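Toxin-like protein (Paenibacillus larvae subsp. larvae BRL-230010, PDB 5DZQ) is a C3-like mono-ADP-ribosyltransferase toxin that transfers ADP-ribose from NAD+ to a host protein, probably a Rho-type GTPase. Local coordinates at residues 41-46 against 72-77; 63-68 against 183-188; 76-81 against 136-141. All coordinates share one frame; numbering follows the deposited sequence.

From the N terminus, helix 38-49 is the first element used: contact 1 closes a mostly helical loop of 25 residues by bringing 41-46 against 72-77 of helix 69-83. Contact 2 starts inside that loop, at 63-68, and ends far beyond it at 183-188, so contacts 1 and 2 cross. Contact 3 begins at 76-81, where contact 1 ends, and reaches 136-141; it nests within the long loop closed by contact 2. Helix 69-83 serves contacts 1 and 3, and Asp79 ties contact 3 to Arg185 of contact 2. Contact 1 joins two of the N-terminal helices; contacts 2 and 3 tie this helical part to the turns between the two larger sheets.

Contact 1: residues 41-46 against 72-77; sequences KELVKE and DKKILK
In the N-terminal helical part of the ADP-ribosyltransferase fold, helix 38-49 crosses helix 69-83 steeply, and Leu43 and Glu46 of the first meet Lys74 and Lys77 of the second. The segment axes approach to 10.5 Å with a crossing angle of -110°, so contact is confined to a small patch of 190 Å² around the crossing point. Leu43 gives the largest share. Its CG lies opposite the backbone N (chi1 -168°), which carries both methyl groups outward from helix 38-49 onto the flank of the other helix. CD2 rests against the helix surface where Lys74 O and Lys77 CB lie close together, 3.3 Å from the carbonyl O of Lys74 and 3.5 Å from Lys77 CB; this last is tight for two carbons. The other branch turns to the aliphatic part of Lys74, with Leu43 CD1 4.0 Å from Lys74 CB. Lys77 contributes just its root here, since the rest of that chain runs away from the crossing.

Beyond the apolar patch, Lys74 stays extended and runs obliquely past CD1 to reach Glu46, one turn further along helix 38-49. Glu46 is likewise extended, and the two chains meet at about a right angle in a salt bridge. The ammonium also donates to the carbonyl O of Tyr111 of the second subunit, so it bridges Glu46 and that subunit; Asn114 of the second subunit packs on Glu46. Next to Leu43 in the chain, buried Val44 packs on Ala81 of helix 69-83. At the polar end Lys74 NZ lies 2.9 Å from Glu46 OE1, on the syn lone pair of that oxygen.

Contact 2: residues 63-68 against 183-188; sequences GKLGFK and LPRNTK
In the ADP-ribosyltransferase fold, the turn that leads from strand 179-183 of one sheet into strand 187-198 of the other sends Arg185 across to Gly63 and Leu65 in the loop before helix 69-83. The close-fitting part is built round its guanidinium. Arg185 CG stands between the backbone N and the carbonyl carbon (chi1 69°), and from there the chain runs straight to NE, pushing the flat group out to the loop. Arg185 NH1 donates to Gly63 O at 3.0 Å. The acceptor lies in the guanidinium plane, at its edge, but the donor sits 35° out of the carbonyl plane. Leu65 lies over the rim of one face, its CD2 3.9 Å above the guanidinium plane. Leu65 CD1 comes within 3.6 Å of Arg185 NH2. The strongest partner of the arginine is Asp79 on helix 69-83, whose carboxylate pairs with the NE side of the guanidinium in a salt bridge, its OD2 lying near NH2 too; Ile75 of that helix packs beside it.

The looser side faces solvent: the touching residues are all partly exposed, and this is a surface contact. Asn186 meets Gly63 only lightly, with OD1 3.8 Å from Gly63 CA, and its amide forms no hydrogen bond to the loop. Behind it the turn is braced internally by Thr187 OG1, which donates to Pro184 O at 2.7 Å. Asn186 ND2 remains 3.7 Å from Gly63 O.

Contact 3: residues 76-81 against 136-141; sequences LKLDEA and YGYLST
Leu78 and Asp79 of helix 69-83 receive the ring of Tyr138, the residue just before strand 139-142; this strand carries Ser140 and Thr141, the start of the Ser-Thr-Ser sequence characteristic of C3-like ADP-ribosyltransferases. Leu78 can be followed outward. Its CB lies 3.5 Å from Tyr138 OH, and CG comes within 3.8 Å of Tyr138 CZ. At the branch the methyl groups part. CD1 packs against Val44 of helix 38-49, while CD2 sits over one face of the ring in a CH-pi contact, 3.9 Å from the Tyr138 centroid and 24° off the ring normal, displaced toward the CZ side.

Asp79 meets the same ring at its hydroxyl end, the carboxylate turned 51° from the ring plane. That carboxylate is shared, serving Arg185 as well as the tyrosine hydroxyl. Tyr47 adds an edge-to-face ring contact to Tyr138, and Asn55 receives its backbone N-H, so both its backbone and its hydroxyl are bonded. Tyr138 OH donates to Asp79 OD1 at 2.7 Å, meeting that oxygen from 44° above the carboxylate plane.

Contact 1: residues 41-46 against 72-77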
ATOM      1  N   LYS B  41     -14.081 -12.974 -11.610  1.00 35.22           N
ATOM      2  CA  LYS B  41     -12.734 -12.601 -12.050  1.00 38.67           C
ATOM      3  C   LYS B  41     -12.533 -11.092 -11.957  1.00 37.97           C
ATOM      4  O   LYS B  41     -11.484 -10.631 -11.521  1.00 36.55           O
ATOM      5  CB  LYS B  41     -12.458 -13.045 -13.490  1.00 37.71           C
ATOM      6  CG  LYS B  41     -12.598 -14.535 -13.776  1.00 48.31           C
ATOM      7  CD  LYS B  41     -12.430 -14.800 -15.278  1.00 51.98           C
ATOM      8  CE  LYS B  41     -12.875 -16.203 -15.672  1.00 65.13           C
ATOM      9  NZ  LYS B  41     -12.606 -16.500 -17.114  1.00 72.45           N
ATOM     10  N   GLU B  42     -13.531 -10.334 -12.412  1.00 35.98           N
ATOM     11  CA  GLU B  42     -13.492  -8.878 -12.347  1.00 34.21           C
ATOM     12  C   GLU B  42     -13.343  -8.411 -10.909  1.00 35.70           C
ATOM     13  O   GLU B  42     -12.544  -7.516 -10.597  1.00 32.65           O
ATOM     14  CB  GLU B  42     -14.763  -8.272 -12.954  1.00 39.24           C
ATOM     15  CG  GLU B  42     -14.837  -8.367 -14.470  1.00 46.32           C
ATOM     16  CD  GLU B  42     -16.185  -7.930 -15.015  1.00 54.00           C
ATOM     17  OE1 GLU B  42     -17.117  -7.706 -14.207  1.00 55.27           O
ATOM     18  OE2 GLU B  42     -16.314  -7.821 -16.253  1.00 54.18           O
ATOM     19  N   LEU B  43     -14.125  -9.024 -10.032  1.00 31.47           N
ATOM     20  CA  LEU B  43     -14.128  -8.652  -8.631  1.00 34.34           C
ATOM     21  C   LEU B  43     -12.797  -8.956  -7.957  1.00 31.74           C
ATOM     22  O   LEU B  43     -12.310  -8.157  -7.142  1.00 31.80           O
ATOM     23  CB  LEU B  43     -15.266  -9.370  -7.901  1.00 36.95           C
ATOM     24  CG  LEU B  43     -15.574  -8.856  -6.505  1.00 43.62           C
ATOM     25  CD1 LEU B  43     -15.917  -7.363  -6.530  1.00 44.85           C
ATOM     26  CD2 LEU B  43     -16.729  -9.655  -5.936  1.00 46.32           C
ATOM     27  N   VAL B  44     -12.216 -10.115  -8.263  1.00 30.38           N
ATOM     28  CA  VAL B  44     -10.911 -10.459  -7.691  1.00 28.24           C
ATOM     29  C   VAL B  44      -9.863  -9.430  -8.117  1.00 32.76           C
ATOM     30  O   VAL B  44      -9.071  -8.956  -7.294  1.00 31.69           O
ATOM     31  CB  VAL B  44     -10.459 -11.877  -8.093  1.00 29.76           C
ATOM     32  CG1 VAL B  44      -9.008 -12.104  -7.713  1.00 31.12           C
ATOM     33  CG2 VAL B  44     -11.358 -12.907  -7.411  1.00 28.63           C
ATOM     34  N   LYS B  45      -9.887  -9.055  -9.390  1.00 29.69           N
ATOM     35  CA  LYS B  45      -8.976  -8.019  -9.874  1.00 32.41           C
ATOM     36  C   LYS B  45      -9.273  -6.658  -9.252  1.00 36.37           C
ATOM     37  O   LYS B  45      -8.345  -5.890  -8.961  1.00 32.76           O
ATOM     38  CB  LYS B  45      -9.039  -7.924 -11.395  1.00 37.98           C
ATOM     39  CG  LYS B  45      -8.428  -9.126 -12.096  1.00 41.91           C
ATOM     40  CD  LYS B  45      -8.154  -8.800 -13.549  1.00 47.03           C
ATOM     41  CE  LYS B  45      -7.719 -10.018 -14.323  1.00 51.77           C
ATOM     42  NZ  LYS B  45      -7.507  -9.657 -15.757  1.00 64.39           N
ATOM     43  N   GLU B  46     -10.559  -6.355  -9.059  1.00 32.39           N
ATOM     44  CA  GLU B  46     -10.951  -5.109  -8.392  1.00 33.42           C
ATOM     45  C   GLU B  46     -10.308  -5.023  -7.012  1.00 33.05           C
ATOM     46  O   GLU B  46      -9.695  -4.003  -6.668  1.00 30.96           O
ATOM     47  CB  GLU B  46     -12.476  -4.982  -8.251  1.00 32.35           C
ATOM     48  CG  GLU B  46     -12.903  -3.686  -7.519  1.00 34.27           C
ATOM     49  CD  GLU B  46     -14.416  -3.474  -7.470  1.00 40.05           C
ATOM     50  OE1 GLU B  46     -14.916  -2.968  -6.445  1.00 37.49           O
ATOM     51  OE2 GLU B  46     -15.101  -3.801  -8.459  1.00 47.42           O
ATOM     52  N   ASP B  72     -20.635  -4.962   1.430  1.00 33.56           N
ATOM     53  CA  ASP B  72     -20.910  -6.300   1.936  1.00 31.08           C
ATOM     54  C   ASP B  72     -21.258  -7.218   0.780  1.00 36.92           C
ATOM     55  O   ASP B  72     -20.849  -8.368   0.759  1.00 36.33           O
ATOM     56  CB  ASP B  72     -22.048  -6.289   2.958  1.00 35.44           C
ATOM     57  CG  ASP B  72     -21.632  -5.699   4.290  1.00 38.09           C
ATOM     58  OD1 ASP B  72     -20.414  -5.557   4.531  1.00 36.88           O
ATOM     59  OD2 ASP B  72     -22.523  -5.375   5.099  1.00 39.59           O
ATOM     60  N   LYS B  73     -22.012  -6.697  -0.188  1.00 38.41           N
ATOM     61  CA  LYS B  73     -22.402  -7.487  -1.358  1.00 39.87           C
ATOM     62  C   LYS B  73     -21.180  -8.018  -2.115  1.00 33.25           C
ATOM     63  O   LYS B  73     -21.133  -9.197  -2.488  1.00 32.33           O
ATOM     64  CB  LYS B  73     -23.274  -6.659  -2.305  1.00 45.61           C
ATOM     65  CG  LYS B  73     -24.725  -6.509  -1.883  1.00 55.84           C
ATOM     66  CD  LYS B  73     -25.554  -5.944  -3.036  1.00 67.42           C
ATOM     67  CE  LYS B  73     -27.026  -5.791  -2.667  1.00 74.14           C
ATOM     68  NZ  LYS B  73     -27.239  -4.709  -1.664  1.00 72.58           N
ATOM     69  N   LYS B  74     -20.195  -7.151  -2.335  1.00 29.50           N
ATOM     70  CA  LYS B  74     -18.962  -7.554  -3.015  1.00 31.85           C
ATOM     71  C   LYS B  74     -18.167  -8.548  -2.185  1.00 31.99           C
ATOM     72  O   LYS B  74     -17.558  -9.486  -2.711  1.00 30.59           O
ATOM     73  CB  LYS B  74     -18.063  -6.340  -3.306  1.00 32.39           C
ATOM     74  CG  LYS B  74     -18.673  -5.259  -4.168  1.00 39.18           C
ATOM     75  CD  LYS B  74     -17.625  -4.181  -4.411  1.00 40.16           C
ATOM     76  CE  LYS B  74     -18.240  -2.910  -4.961  1.00 43.95           C
ATOM     77  NZ  LYS B  74     -17.213  -1.837  -5.102  1.00 43.25           N
ATOM     78  N   ILE B  75     -18.125  -8.305  -0.883  1.00 29.70           N
ATOM     79  CA  ILE B  75     -17.296  -9.124  -0.015  1.00 28.85           C
ATOM     80  C   ILE B  75     -17.837 -10.547  -0.035  1.00 31.39           C
ATOM     81  O   ILE B  75     -17.067 -11.508  -0.085  1.00 33.40           O
ATOM     82  CB  ILE B  75     -17.243  -8.554   1.425  1.00 36.96           C
ATOM     83  CG1 ILE B  75     -16.287  -7.345   1.474  1.00 34.91           C
ATOM     84  CG2 ILE B  75     -16.793  -9.618   2.410  1.00 30.14           C
ATOM     85  CD1 ILE B  75     -16.353  -6.557   2.749  1.00 38.65           C
ATOM     86  N   LEU B  76     -19.161 -10.686  -0.032  1.00 30.07           N
ATOM     87  CA  LEU B  76     -19.739 -12.026  -0.078  1.00 34.71           C
ATOM     88  C   LEU B  76     -19.384 -12.752  -1.367  1.00 36.00           C
ATOM     89  O   LEU B  76     -19.120 -13.953  -1.352  1.00 31.78           O
ATOM     90  CB  LEU B  76     -21.245 -11.960   0.088  1.00 36.62           C
ATOM     91  CG  LEU B  76     -21.624 -11.570   1.514  1.00 39.37           C
ATOM     92  CD1 LEU B  76     -23.121 -11.407   1.636  1.00 40.90           C
ATOM     93  CD2 LEU B  76     -21.106 -12.610   2.497  1.00 39.31           C
ATOM     94  N   LYS B  77     -19.374 -12.021  -2.480  1.00 33.80           N
ATOM     95  CA  LYS B  77     -19.005 -12.620  -3.758  1.00 36.27           C
ATOM     96  C   LYS B  77     -17.522 -12.976  -3.802  1.00 38.16           C
ATOM     97  O   LYS B  77     -17.140 -14.025  -4.320  1.00 36.19           O
ATOM     98  CB  LYS B  77     -19.353 -11.682  -4.920  1.00 43.19           C
ATOM     99  CG  LYS B  77     -20.841 -11.361  -5.054  1.00 48.64           C
ATOM    100  CD  LYS B  77     -21.162 -10.808  -6.439  1.00 51.63           C
ATOM    101  CE  LYS B  77     -22.659 -10.676  -6.657  1.00 58.72           C
ATOM    102  NZ  LYS B  77     -23.207  -9.478  -5.971  1.00 63.67           N
TER

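Contact 2: residues 63-68 against 183-188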
ATOM      1  N   GLY B  63     -14.063  -7.918  11.156  1.00 36.16           N
ATOM      2  CA  GLY B  63     -14.423  -8.980  10.238  1.00 42.46           C
ATOM      3  C   GLY B  63     -15.907  -9.273  10.164  1.00 42.17           C
ATOM      4  O   GLY B  63     -16.311 -10.252   9.543  1.00 47.25           O
ATOM      5  N   LYS B  64     -16.721  -8.427  10.789  1.00 35.39           N
ATOM      6  CA  LYS B  64     -18.166  -8.620  10.763  1.00 42.21           C
ATOM      7  C   LYS B  64     -18.793  -7.700   9.728  1.00 43.25           C
ATOM      8  O   LYS B  64     -18.382  -6.554   9.595  1.00 42.21           O
ATOM      9  CB  LYS B  64     -18.780  -8.351  12.130  1.00 46.05           C
ATOM     10  CG  LYS B  64     -18.273  -9.247  13.244  1.00 51.59           C
ATOM     11  CD  LYS B  64     -18.726  -8.712  14.585  1.00 62.10           C
ATOM     12  CE  LYS B  64     -17.993  -9.398  15.726  1.00 72.40           C
ATOM     13  NZ  LYS B  64     -18.249  -8.701  17.016  1.00 78.00           N
ATOM     14  N   LEU B  65     -19.798  -8.197   9.012  1.00 39.98           N
ATOM     15  CA  LEU B  65     -20.456  -7.403   7.971  1.00 40.83           C
ATOM     16  C   LEU B  65     -21.733  -6.764   8.502  1.00 45.42           C
ATOM     17  O   LEU B  65     -22.133  -7.011   9.639  1.00 49.56           O
ATOM     18  CB  LEU B  65     -20.767  -8.272   6.746  1.00 41.62           C
ATOM     19  CG  LEU B  65     -19.600  -9.075   6.154  1.00 42.95           C
ATOM     20  CD1 LEU B  65     -20.065  -9.867   4.939  1.00 45.85           C
ATOM     21  CD2 LEU B  65     -18.421  -8.167   5.788  1.00 34.28           C
ATOM     22  N   GLY B  66     -22.369  -5.933   7.682  1.00 43.17           N
ATOM     23  CA  GLY B  66     -23.640  -5.331   8.043  1.00 46.55           C
ATOM     24  C   GLY B  66     -23.531  -3.832   8.204  1.00 44.17           C
ATOM     25  O   GLY B  66     -24.523  -3.147   8.419  1.00 50.99           O
ATOM     26  N   PHE B  67     -22.314  -3.316   8.087  1.00 44.84           N
ATOM     27  CA  PHE B  67     -22.065  -1.903   8.354  1.00 40.32           C
ATOM     28  C   PHE B  67     -22.204  -1.051   7.098  1.00 45.31           C
ATOM     29  O   PHE B  67     -22.769   0.039   7.160  1.00 46.61           O
ATOM     30  CB  PHE B  67     -20.683  -1.723   8.991  1.00 38.59           C
ATOM     31  CG  PHE B  67     -20.598  -2.290  10.380  1.00 46.66           C
ATOM     32  CD1 PHE B  67     -20.298  -3.629  10.584  1.00 48.08           C
ATOM     33  CD2 PHE B  67     -20.863  -1.492  11.485  1.00 47.55           C
ATOM     34  CE1 PHE B  67     -20.245  -4.162  11.872  1.00 47.93           C
ATOM     35  CE2 PHE B  67     -20.812  -2.015  12.772  1.00 54.49           C
ATOM     36  CZ  PHE B  67     -20.498  -3.350  12.965  1.00 51.42           C
ATOM     37  N   LYS B  68     -21.688  -1.528   5.964  1.00 37.09           N
ATOM     38  CA  LYS B  68     -21.983  -0.888   4.679  1.00 39.22           C
ATOM     39  C   LYS B  68     -22.502  -1.949   3.716  1.00 41.11           C
ATOM     40  O   LYS B  68     -21.712  -2.662   3.102  1.00 38.60           O
ATOM     41  CB  LYS B  68     -20.752  -0.207   4.087  1.00 42.09           C
ATOM     42  CG  LYS B  68     -20.153   0.912   4.925  1.00 49.67           C
ATOM     43  CD  LYS B  68     -19.002   1.574   4.172  0.70 53.94           C
ATOM     44  CE  LYS B  68     -18.804   3.037   4.573  1.00 59.89           C
ATOM     45  NZ  LYS B  68     -18.281   3.170   5.965  1.00 66.69           N
ATOM     46  N   LEU B 183      -5.362 -15.062   0.321  1.00 33.09           N
ATOM     47  CA  LEU B 183      -6.071 -15.936   1.244  1.00 30.39           C
ATOM     48  C   LEU B 183      -7.374 -15.277   1.683  1.00 27.32           C
ATOM     49  O   LEU B 183      -7.495 -14.051   1.632  1.00 28.76           O
ATOM     50  CB  LEU B 183      -5.189 -16.274   2.456  1.00 32.78           C
ATOM     51  CG  LEU B 183      -4.315 -17.525   2.297  1.00 45.40           C
ATOM     52  CD1 LEU B 183      -3.167 -17.266   1.344  1.00 37.43           C
ATOM     53  CD2 LEU B 183      -3.802 -18.035   3.635  1.00 49.98           C
ATOM     54  N   PRO B 184      -8.369 -16.095   2.094  1.00 30.42           N
ATOM     55  CA  PRO B 184      -9.646 -15.557   2.570  1.00 33.63           C
ATOM     56  C   PRO B 184      -9.498 -14.545   3.712  1.00 32.94           C
ATOM     57  O   PRO B 184      -8.527 -14.569   4.477  1.00 34.04           O
ATOM     58  CB  PRO B 184     -10.392 -16.807   3.072  1.00 35.74           C
ATOM     59  CG  PRO B 184      -9.817 -17.931   2.280  1.00 37.45           C
ATOM     60  CD  PRO B 184      -8.373 -17.570   2.035  1.00 33.79           C
ATOM     61  N   ARG B 185     -10.478 -13.666   3.833  1.00 27.92           N
ATOM     62  CA  ARG B 185     -10.576 -12.828   5.013  1.00 33.57           C
ATOM     63  C   ARG B 185     -10.836 -13.734   6.226  1.00 36.24           C
ATOM     64  O   ARG B 185     -11.236 -14.895   6.073  1.00 32.49           O
ATOM     65  CB  ARG B 185     -11.678 -11.782   4.851  1.00 30.83           C
ATOM     66  CG  ARG B 185     -13.082 -12.364   4.853  1.00 29.80           C
ATOM     67  CD  ARG B 185     -14.102 -11.293   4.541  1.00 35.35           C
ATOM     68  NE  ARG B 185     -15.459 -11.830   4.561  1.00 34.56           N
ATOM     69  CZ  ARG B 185     -16.269 -11.792   5.613  1.00 37.16           C
ATOM     70  NH1 ARG B 185     -15.876 -11.241   6.751  1.00 34.58           N
ATOM     71  NH2 ARG B 185     -17.488 -12.301   5.518  1.00 34.60           N
ATOM     72  N   ASN B 186     -10.575 -13.210   7.420  1.00 34.84           N
ATOM     73  CA  ASN B 186     -10.654 -13.982   8.672  1.00 32.84           C
ATOM     74  C   ASN B 186      -9.761 -15.222   8.713  1.00 35.76           C
ATOM     75  O   ASN B 186     -10.065 -16.191   9.409  1.00 38.33           O
ATOM     76  CB  ASN B 186     -12.103 -14.387   8.964  1.00 37.00           C
ATOM     77  CG  ASN B 186     -12.964 -13.208   9.351  1.00 44.86           C
ATOM     78  OD1 ASN B 186     -12.463 -12.191   9.826  1.00 41.17           O
ATOM     79  ND2 ASN B 186     -14.271 -13.337   9.150  1.00 48.64           N
ATOM     80  N   THR B 187      -8.646 -15.191   7.993  1.00 34.52           N
ATOM     81  CA  THR B 187      -7.695 -16.299   8.060  1.00 33.00           C
ATOM     82  C   THR B 187      -7.120 -16.386   9.466  1.00 38.27           C
ATOM     83  O   THR B 187      -6.790 -15.369  10.072  1.00 34.29           O
ATOM     84  CB  THR B 187      -6.564 -16.143   7.037  1.00 31.88           C
ATOM     85  OG1 THR B 187      -7.064 -16.485   5.740  1.00 32.85           O
ATOM     86  CG2 THR B 187      -5.399 -17.066   7.360  1.00 32.51           C
ATOM     87  N   LYS B 188      -7.047 -17.604   9.993  1.00 38.10           N
ATOM     88  CA  LYS B 188      -6.499 -17.831  11.322  1.00 37.59           C
ATOM     89  C   LYS B 188      -5.133 -18.442  11.152  1.00 40.18           C
ATOM     90  O   LYS B 188      -4.956 -19.343  10.338  1.00 38.58           O
ATOM     91  CB  LYS B 188      -7.409 -18.743  12.158  1.00 41.20           C
ATOM     92  CG  LYS B 188      -8.731 -18.076  12.576  1.00 42.31           C
ATOM     93  CD  LYS B 188      -9.415 -18.810  13.712  1.00 51.10           C
ATOM     94  CE  LYS B 188     -10.615 -18.009  14.238  1.00 60.10           C
ATOM     95  NZ  LYS B 188     -11.130 -18.548  15.536  1.00 69.87           N
TER

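Contact 3: residues 76-81 against 136-141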
ATOM      1  N   LEU B  76     -19.161 -10.686  -0.032  1.00 30.07           N
ATOM      2  CA  LEU B  76     -19.739 -12.026  -0.078  1.00 34.71           C
ATOM      3  C   LEU B  76     -19.384 -12.752  -1.367  1.00 36.00           C
ATOM      4  O   LEU B  76     -19.120 -13.953  -1.352  1.00 31.78           O
ATOM      5  CB  LEU B  76     -21.245 -11.960   0.088  1.00 36.62           C
ATOM      6  CG  LEU B  76     -21.624 -11.570   1.514  1.00 39.37           C
ATOM      7  CD1 LEU B  76     -23.121 -11.407   1.636  1.00 40.90           C
ATOM      8  CD2 LEU B  76     -21.106 -12.610   2.497  1.00 39.31           C
ATOM      9  N   LYS B  77     -19.374 -12.021  -2.480  1.00 33.80           N
ATOM     10  CA  LYS B  77     -19.005 -12.620  -3.758  1.00 36.27           C
ATOM     11  C   LYS B  77     -17.522 -12.976  -3.802  1.00 38.16           C
ATOM     12  O   LYS B  77     -17.140 -14.025  -4.320  1.00 36.19           O
ATOM     13  CB  LYS B  77     -19.353 -11.682  -4.920  1.00 43.19           C
ATOM     14  CG  LYS B  77     -20.841 -11.361  -5.054  1.00 48.64           C
ATOM     15  CD  LYS B  77     -21.162 -10.808  -6.439  1.00 51.63           C
ATOM     16  CE  LYS B  77     -22.659 -10.676  -6.657  1.00 58.72           C
ATOM     17  NZ  LYS B  77     -23.207  -9.478  -5.971  1.00 63.67           N
ATOM     18  N   LEU B  78     -16.678 -12.107  -3.254  1.00 31.73           N
ATOM     19  CA  LEU B  78     -15.245 -12.378  -3.230  1.00 28.04           C
ATOM     20  C   LEU B  78     -14.950 -13.593  -2.353  1.00 35.23           C
ATOM     21  O   LEU B  78     -14.141 -14.446  -2.716  1.00 35.57           O
ATOM     22  CB  LEU B  78     -14.485 -11.143  -2.737  1.00 31.57           C
ATOM     23  CG  LEU B  78     -12.965 -11.094  -2.861  1.00 42.94           C
ATOM     24  CD1 LEU B  78     -12.495 -11.534  -4.246  1.00 32.43           C
ATOM     25  CD2 LEU B  78     -12.501  -9.673  -2.548  1.00 41.78           C
ATOM     26  N   ASP B  79     -15.631 -13.691  -1.214  1.00 30.71           N
ATOM     27  CA  ASP B  79     -15.531 -14.875  -0.369  1.00 29.96           C
ATOM     28  C   ASP B  79     -15.838 -16.152  -1.168  1.00 39.48           C
ATOM     29  O   ASP B  79     -15.174 -17.178  -1.014  1.00 35.74           O
ATOM     30  CB  ASP B  79     -16.500 -14.790   0.811  1.00 31.57           C
ATOM     31  CG  ASP B  79     -16.142 -13.692   1.802  1.00 36.29           C
ATOM     32  OD1 ASP B  79     -15.037 -13.122   1.715  1.00 34.73           O
ATOM     33  OD2 ASP B  79     -16.980 -13.407   2.680  1.00 36.72           O
ATOM     34  N   GLU B  80     -16.856 -16.072  -2.016  1.00 32.75           N
ATOM     35  CA  GLU B  80     -17.306 -17.243  -2.764  1.00 39.84           C
ATOM     36  C   GLU B  80     -16.315 -17.599  -3.855  1.00 37.29           C
ATOM     37  O   GLU B  80     -16.049 -18.775  -4.113  1.00 38.23           O
ATOM     38  CB  GLU B  80     -18.688 -17.003  -3.357  1.00 40.68           C
ATOM     39  CG  GLU B  80     -19.802 -17.077  -2.325  1.00 48.03           C
ATOM     40  CD  GLU B  80     -19.798 -18.387  -1.542  1.00 60.48           C
ATOM     41  OE1 GLU B  80     -19.637 -19.468  -2.159  1.00 64.70           O
ATOM     42  OE2 GLU B  80     -19.945 -18.335  -0.299  1.00 61.18           O
ATOM     43  N   ALA B  81     -15.758 -16.575  -4.483  1.00 34.31           N
ATOM     44  CA  ALA B  81     -14.718 -16.776  -5.482  1.00 35.53           C
ATOM     45  C   ALA B  81     -13.545 -17.533  -4.869  1.00 39.61           C
ATOM     46  O   ALA B  81     -13.072 -18.522  -5.430  1.00 42.24           O
ATOM     47  CB  ALA B  81     -14.255 -15.446  -6.051  1.00 30.35           C
ATOM     48  N   TYR B 136      -8.451  -9.935   9.907  1.00 35.09           N
ATOM     49  CA  TYR B 136      -9.792  -9.561   9.482  1.00 33.20           C
ATOM     50  C   TYR B 136      -9.916  -9.268   7.991  1.00 35.39           C
ATOM     51  O   TYR B 136     -10.923  -9.598   7.367  1.00 33.66           O
ATOM     52  CB  TYR B 136     -10.235  -8.352  10.282  1.00 33.38           C
ATOM     53  CG  TYR B 136     -10.375  -8.678  11.743  1.00 37.81           C
ATOM     54  CD1 TYR B 136     -10.991  -9.859  12.149  1.00 40.62           C
ATOM     55  CD2 TYR B 136      -9.879  -7.827  12.717  1.00 46.21           C
ATOM     56  CE1 TYR B 136     -11.124 -10.175  13.488  1.00 48.17           C
ATOM     57  CE2 TYR B 136     -10.016  -8.132  14.065  1.00 50.15           C
ATOM     58  CZ  TYR B 136     -10.631  -9.311  14.441  1.00 52.53           C
ATOM     59  OH  TYR B 136     -10.761  -9.626  15.775  1.00 52.03           O
ATOM     60  N   GLY B 137      -8.907  -8.615   7.424  1.00 30.97           N
ATOM     61  CA  GLY B 137      -8.928  -8.320   6.008  1.00 32.04           C
ATOM     62  C   GLY B 137      -8.597  -9.564   5.201  1.00 29.58           C
ATOM     63  O   GLY B 137      -8.298 -10.610   5.768  1.00 30.69           O
ATOM     64  N   TYR B 138      -8.682  -9.453   3.879  1.00 30.69           N
ATOM     65  CA  TYR B 138      -8.162 -10.492   2.994  1.00 28.83           C
ATOM     66  C   TYR B 138      -6.652 -10.489   3.154  1.00 31.30           C
ATOM     67  O   TYR B 138      -6.061  -9.458   3.464  1.00 27.41           O
ATOM     68  CB  TYR B 138      -8.553 -10.239   1.540  1.00 30.86           C
ATOM     69  CG  TYR B 138     -10.041 -10.388   1.295  1.00 25.20           C
ATOM     70  CD1 TYR B 138     -10.609 -11.641   1.073  1.00 31.68           C
ATOM     71  CD2 TYR B 138     -10.874  -9.287   1.332  1.00 27.32           C
ATOM     72  CE1 TYR B 138     -11.985 -11.784   0.867  1.00 29.31           C
ATOM     73  CE2 TYR B 138     -12.235  -9.419   1.126  1.00 28.16           C
ATOM     74  CZ  TYR B 138     -12.787 -10.666   0.904  1.00 30.61           C
ATOM     75  OH  TYR B 138     -14.153 -10.774   0.706  1.00 34.05           O
ATOM     76  N   LEU B 139      -6.031 -11.636   2.946  1.00 27.55           N
ATOM     77  CA  LEU B 139      -4.615 -11.752   3.249  1.00 29.86           C
ATOM     78  C   LEU B 139      -3.804 -12.000   1.975  1.00 25.52           C
ATOM     79  O   LEU B 139      -3.721 -13.129   1.492  1.00 29.84           O
ATOM     80  CB  LEU B 139      -4.413 -12.869   4.267  1.00 37.44           C
ATOM     81  CG  LEU B 139      -3.006 -13.159   4.789  1.00 38.11           C
ATOM     82  CD1 LEU B 139      -2.402 -11.905   5.366  1.00 33.50           C
ATOM     83  CD2 LEU B 139      -3.062 -14.263   5.834  1.00 35.46           C
ATOM     84  N   SER B 140      -3.220 -10.932   1.434  1.00 29.72           N
ATOM     85  CA  SER B 140      -2.368 -11.046   0.248  1.00 29.82           C
ATOM     86  C   SER B 140      -0.948 -11.338   0.699  1.00 30.67           C
ATOM     87  O   SER B 140      -0.451 -10.704   1.632  1.00 34.31           O
ATOM     88  CB  SER B 140      -2.396  -9.767  -0.586  1.00 34.09           C
ATOM     89  OG  SER B 140      -3.732  -9.373  -0.835  1.00 40.76           O
ATOM     90  N   THR B 141      -0.301 -12.290   0.036  1.00 35.34           N
ATOM     91  CA  THR B 141       1.043 -12.707   0.417  1.00 31.99           C
ATOM     92  C   THR B 141       1.923 -12.835  -0.821  1.00 37.89           C
ATOM     93  O   THR B 141       1.418 -13.068  -1.918  1.00 32.80           O
ATOM     94  CB  THR B 141       1.019 -14.032   1.164  1.00 31.90           C
ATOM     95  OG1 THR B 141       0.509 -15.070   0.310  1.00 32.34           O
ATOM     96  CG2 THR B 141       0.131 -13.932   2.408  1.00 29.28           C
TER